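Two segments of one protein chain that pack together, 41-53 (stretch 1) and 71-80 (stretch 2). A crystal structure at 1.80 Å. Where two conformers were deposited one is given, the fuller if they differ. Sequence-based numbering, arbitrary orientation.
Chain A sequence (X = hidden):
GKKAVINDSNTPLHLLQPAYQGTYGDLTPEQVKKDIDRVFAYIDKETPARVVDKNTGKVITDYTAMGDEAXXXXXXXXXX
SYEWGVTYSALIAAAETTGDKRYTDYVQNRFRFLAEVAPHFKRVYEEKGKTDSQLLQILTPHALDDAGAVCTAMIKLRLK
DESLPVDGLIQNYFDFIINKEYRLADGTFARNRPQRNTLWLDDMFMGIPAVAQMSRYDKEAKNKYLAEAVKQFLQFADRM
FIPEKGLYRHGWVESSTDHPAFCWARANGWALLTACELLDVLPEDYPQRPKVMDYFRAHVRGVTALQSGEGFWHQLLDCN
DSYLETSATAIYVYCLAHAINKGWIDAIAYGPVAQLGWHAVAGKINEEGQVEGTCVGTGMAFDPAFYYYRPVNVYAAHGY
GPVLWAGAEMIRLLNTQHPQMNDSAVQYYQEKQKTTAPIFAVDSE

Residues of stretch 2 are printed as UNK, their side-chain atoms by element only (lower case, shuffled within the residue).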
# COMPACT_ATOMS: atom_id res chain seq x y z
N ALA A 41 4.05 38.60 -4.81
CA ALA A 41 4.81 39.76 -4.28
C ALA A 41 6.22 39.32 -3.93
O ALA A 41 7.20 40.00 -4.18
CB ALA A 41 4.11 40.37 -3.07
N TYR A 42 6.32 38.14 -3.34
CA TYR A 42 7.61 37.62 -2.97
C TYR A 42 8.52 37.37 -4.18
O TYR A 42 9.64 37.82 -4.21
CB TYR A 42 7.43 36.33 -2.17
CG TYR A 42 8.75 35.65 -1.86
CD1 TYR A 42 9.68 36.25 -1.04
CD2 TYR A 42 9.04 34.41 -2.37
CE1 TYR A 42 10.89 35.62 -0.77
CE2 TYR A 42 10.24 33.79 -2.10
CZ TYR A 42 11.15 34.39 -1.30
OH TYR A 42 12.35 33.72 -1.07
N ILE A 43 8.01 36.67 -5.19
CA ILE A 43 8.87 36.31 -6.31
C ILE A 43 9.23 37.54 -7.14
O ILE A 43 10.27 37.55 -7.78
CB ILE A 43 8.28 35.20 -7.20
CG1 ILE A 43 6.97 35.64 -7.87
CG2 ILE A 43 8.11 33.90 -6.37
CD1 ILE A 43 6.89 35.29 -9.32
N ASP A 44 8.36 38.53 -7.13
CA ASP A 44 8.59 39.76 -7.90
C ASP A 44 9.92 40.40 -7.44
O ASP A 44 10.81 40.72 -8.29
CB ASP A 44 7.41 40.70 -7.66
CG ASP A 44 7.42 41.92 -8.57
OD1 ASP A 44 8.05 41.90 -9.66
OD2 ASP A 44 6.76 42.90 -8.18
N LYS A 45 10.05 40.55 -6.11
CA LYS A 45 11.28 41.14 -5.51
C LYS A 45 12.51 40.24 -5.55
O LYS A 45 13.62 40.73 -5.38
CB LYS A 45 11.06 41.76 -4.09
CG LYS A 45 10.20 41.02 -3.03
CD LYS A 45 10.84 39.77 -2.41
CE LYS A 45 11.96 40.09 -1.49
NZ LYS A 45 12.63 39.05 -0.66
N GLU A 46 12.32 38.95 -5.78
CA GLU A 46 13.42 37.99 -5.88
C GLU A 46 13.83 37.59 -7.28
O GLU A 46 14.60 36.63 -7.46
CB GLU A 46 13.02 36.73 -5.11
CG GLU A 46 12.99 36.95 -3.62
CD GLU A 46 14.38 37.25 -3.06
OE1 GLU A 46 15.40 37.11 -3.77
OE2 GLU A 46 14.44 37.64 -1.90
N THR A 47 13.27 38.27 -8.28
CA THR A 47 13.61 38.02 -9.67
C THR A 47 13.90 39.34 -10.38
O THR A 47 13.25 39.67 -11.38
CB THR A 47 12.49 37.22 -10.37
OG1 THR A 47 11.20 37.85 -10.18
CG2 THR A 47 12.48 35.75 -9.83
N PRO A 48 14.94 40.05 -9.92
CA PRO A 48 15.24 41.37 -10.49
C PRO A 48 15.60 41.31 -11.97
O PRO A 48 16.34 40.46 -12.39
CB PRO A 48 16.42 41.86 -9.65
CG PRO A 48 17.08 40.61 -9.13
CD PRO A 48 15.92 39.68 -8.88
N ALA A 49 15.07 42.24 -12.74
CA ALA A 49 15.37 42.31 -14.16
C ALA A 49 16.38 43.42 -14.40
O ALA A 49 16.03 44.47 -14.91
CB ALA A 49 14.06 42.55 -14.96
N ARG A 50 17.63 43.19 -13.98
CA ARG A 50 18.69 44.18 -14.18
C ARG A 50 19.99 43.49 -14.44
O ARG A 50 20.17 42.33 -14.04
CB ARG A 50 18.96 45.00 -12.90
CG ARG A 50 17.78 45.45 -12.15
CD ARG A 50 18.14 46.40 -11.03
NE ARG A 50 16.91 46.97 -10.51
CZ ARG A 50 16.14 46.41 -9.60
NH1 ARG A 50 16.49 45.28 -9.00
NH2 ARG A 50 15.05 47.04 -9.21
N VAL A 51 20.88 44.23 -15.07
CA VAL A 51 22.27 43.82 -15.29
C VAL A 51 23.13 44.56 -14.26
O VAL A 51 22.97 45.77 -14.07
CB VAL A 51 22.75 44.12 -16.73
CG1 VAL A 51 24.22 43.78 -16.93
CG2 VAL A 51 21.85 43.33 -17.73
N VAL A 52 24.03 43.84 -13.60
CA VAL A 52 24.93 44.47 -12.64
C VAL A 52 26.35 43.97 -12.86
O VAL A 52 26.58 42.96 -13.51
CB VAL A 52 24.54 44.12 -11.18
CG1 VAL A 52 23.09 44.55 -10.88
CG2 VAL A 52 24.70 42.62 -10.93
N ASP A 53 27.30 44.71 -12.31
CA ASP A 53 28.69 44.29 -12.25
C ASP A 53 28.78 43.16 -11.23
O ASP A 53 28.31 43.28 -10.08
CB ASP A 53 29.55 45.44 -11.81
CG ASP A 53 31.02 45.06 -11.71
OD1 ASP A 53 31.40 44.31 -10.79
OD2 ASP A 53 31.77 45.53 -12.56
N UNK A 71 26.47 40.68 -15.35
CA UNK A 71 25.65 39.52 -15.15
C UNK A 71 24.24 39.98 -14.80
O UNK A 71 24.04 41.11 -14.35
o UNK A 71 27.13 37.32 -11.75
c UNK A 71 26.19 38.65 -14.04
n UNK A 71 26.24 38.83 -10.34
c UNK A 71 26.56 38.41 -11.55
c UNK A 71 26.17 39.31 -12.68
N UNK A 72 23.29 39.10 -14.95
CA UNK A 72 21.95 39.37 -14.45
C UNK A 72 22.05 39.41 -12.92
O UNK A 72 22.73 38.58 -12.31
c UNK A 72 20.46 39.39 -17.09
c UNK A 72 20.81 38.04 -16.40
c UNK A 72 20.99 38.27 -14.89
c UNK A 72 19.79 37.00 -16.64
N UNK A 73 21.41 40.39 -12.30
CA UNK A 73 21.41 40.50 -10.84
C UNK A 73 20.86 39.21 -10.24
O UNK A 73 19.80 38.70 -10.68
o UNK A 73 19.82 43.24 -7.18
c UNK A 73 20.55 41.85 -8.89
c UNK A 73 20.56 41.70 -10.40
c UNK A 73 19.77 43.01 -8.40
o UNK A 73 19.08 43.65 -9.21
N UNK A 74 21.53 38.67 -9.23
CA UNK A 74 21.10 37.41 -8.69
C UNK A 74 20.08 37.61 -7.59
O UNK A 74 20.41 38.11 -6.53
n UNK A 74 23.64 36.06 -13.06
c UNK A 74 22.30 36.65 -8.14
c UNK A 74 23.44 36.44 -9.12
c UNK A 74 23.01 35.65 -10.24
n UNK A 74 25.21 34.42 -12.90
n UNK A 74 24.08 35.02 -11.01
c UNK A 74 24.30 35.17 -12.32
N UNK A 75 18.84 37.29 -7.85
CA UNK A 75 17.80 37.21 -6.82
C UNK A 75 17.72 35.76 -6.40
O UNK A 75 18.60 34.99 -6.75
N UNK A 76 16.69 35.36 -5.66
CA UNK A 76 16.61 33.96 -5.21
C UNK A 76 16.33 33.01 -6.34
O UNK A 76 16.70 31.85 -6.24
c UNK A 76 15.52 33.80 -4.09
N UNK A 77 15.69 33.47 -7.42
CA UNK A 77 15.32 32.57 -8.51
C UNK A 77 15.81 33.07 -9.86
O UNK A 77 15.75 34.27 -10.13
c UNK A 77 12.95 30.50 -5.47
c UNK A 77 13.82 32.47 -8.56
c UNK A 77 12.55 33.05 -6.47
c UNK A 77 12.25 31.42 -4.74
c UNK A 77 13.22 32.10 -7.24
c UNK A 77 13.43 30.82 -6.72
c UNK A 77 12.04 32.72 -5.24
N UNK A 78 16.27 32.13 -10.70
CA UNK A 78 16.80 32.44 -12.05
C UNK A 78 15.64 32.76 -12.97
O UNK A 78 14.58 32.14 -12.88
c UNK A 78 19.52 29.56 -12.06
c UNK A 78 17.61 31.24 -12.59
n UNK A 78 17.39 26.64 -11.23
n UNK A 78 18.47 27.07 -13.21
c UNK A 78 18.18 27.43 -11.96
n UNK A 78 18.67 28.55 -11.40
c UNK A 78 18.92 30.98 -11.87
N UNK A 79 15.81 33.78 -13.81
CA UNK A 79 14.76 34.22 -14.73
C UNK A 79 14.44 33.30 -15.90
O UNK A 79 13.34 33.37 -16.44
c UNK A 79 15.12 35.59 -15.34
c UNK A 79 15.56 38.13 -15.20
c UNK A 79 13.61 37.09 -14.05
c UNK A 79 15.05 36.84 -14.46
N UNK A 80 15.40 32.47 -16.31
CA UNK A 80 15.20 31.66 -17.51
C UNK A 80 15.47 30.20 -17.29
O UNK A 80 15.78 29.47 -18.24
c UNK A 80 16.00 32.17 -18.65
O HOH W 1 17.87 37.97 -12.30

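Position 71 carries three carbons in an unbranched run, the third bearing one oxygen and one nitrogen, which is the pattern of a primary amide two methylenes from the backbone. Its backbone is paired with Val52 in an antiparallel bridge: Val52 N donates to O of position 71 at 2.8 Å, and N of position 71 donates to Val52 O at 2.9 Å. The residue is Gln71, whose CG lies 4.0 Å from Val52 CG2, the two side chains sharing one face of the sheet.

Position 72 has four carbons forked at the second. One terminal carbon touches Val51 CG2, although the CA-to-CB bond points away from stretch 1. This is Leu72, paired with Val51 at a CA-CA distance of 4.5 Å; Leu72 CD2 lies 4.2 Å from Val51 CG2.

At position 73 three carbons end in two oxygens, a carboxylate on a fully extended chain. One oxygen meets Arg50 NH1 at 3.1 Å, near the guanidinium plane, and the same oxygen is 3.2 Å from Pro48 CB. The residue is Glu73; the contact from Arg50 NH1 to Glu73 OE1 is both a hydrogen bond and a salt bridge, and Glu73 N adds a nearly straight bond to Arg50 O at 2.9 Å.

Position 74 shows three carbons, a nitrogen, and a carbon with two further nitrogens, a guanidinium. Its CA-to-CB bond points away, and the side chain makes no contact with stretch 1. This is Arg74, whose NH1 instead donates to Leu72 O at 2.8 Å.

Position 75 has no side-chain atoms. Its CA approaches Glu46 O at 3.3 Å and Pro48 CD at 3.7 Å; an ideal CB would clash with both of these stretch 1 atoms, so the close passage depends on its absence. The residue is Gly75.

Position 76 has a single side-chain carbon. This CB points toward stretch 1 and sits 3.3 Å from Glu46 OE1, which also accepts a hydrogen bond from N of position 76 at 2.9 Å. The residue is Ala76.

Position 77 bears one carbon and a six-carbon ring without heteroatoms. The ring meets Tyr42 and Ile43, while Thr47 CG2 lies at its edge. This is Phe77, whose CE2 reaches Tyr42 CE2 at 3.8 Å and Ile43 CG2 at 4.3 Å. Phe77 N makes a weak bond to Glu46 O at 3.3 Å.

Position 78 again has three carbons, a nitrogen and a carbon bearing two nitrogens. Its CA-to-CB bond points away, and the side chain makes no contact with stretch 1. It is Arg78.

Position 79 has four carbons forked at the second, one terminal carbon 3.8 Å from Thr47 CB. It is Leu79; its other methyl, CD1, lies 3.7 Å from Pro48 O.

Position 80, with one carbon, is Ala80, out of reach of stretch 1.

The contact thus begins as a short antiparallel ladder, extended by the Arg50–Glu73 pairing. Beyond it, a water lies 2.9 Å from Pro48 O and 2.6 Å from Glu73 O, bridging the backbones. Gly75 then permits a second close approach, where Glu46 engages the backbone through its carbonyl and carboxylate, and Phe77 and Leu79 supply apolar packing.

Stretch 2, residues 71-80: QLERGAFRLA
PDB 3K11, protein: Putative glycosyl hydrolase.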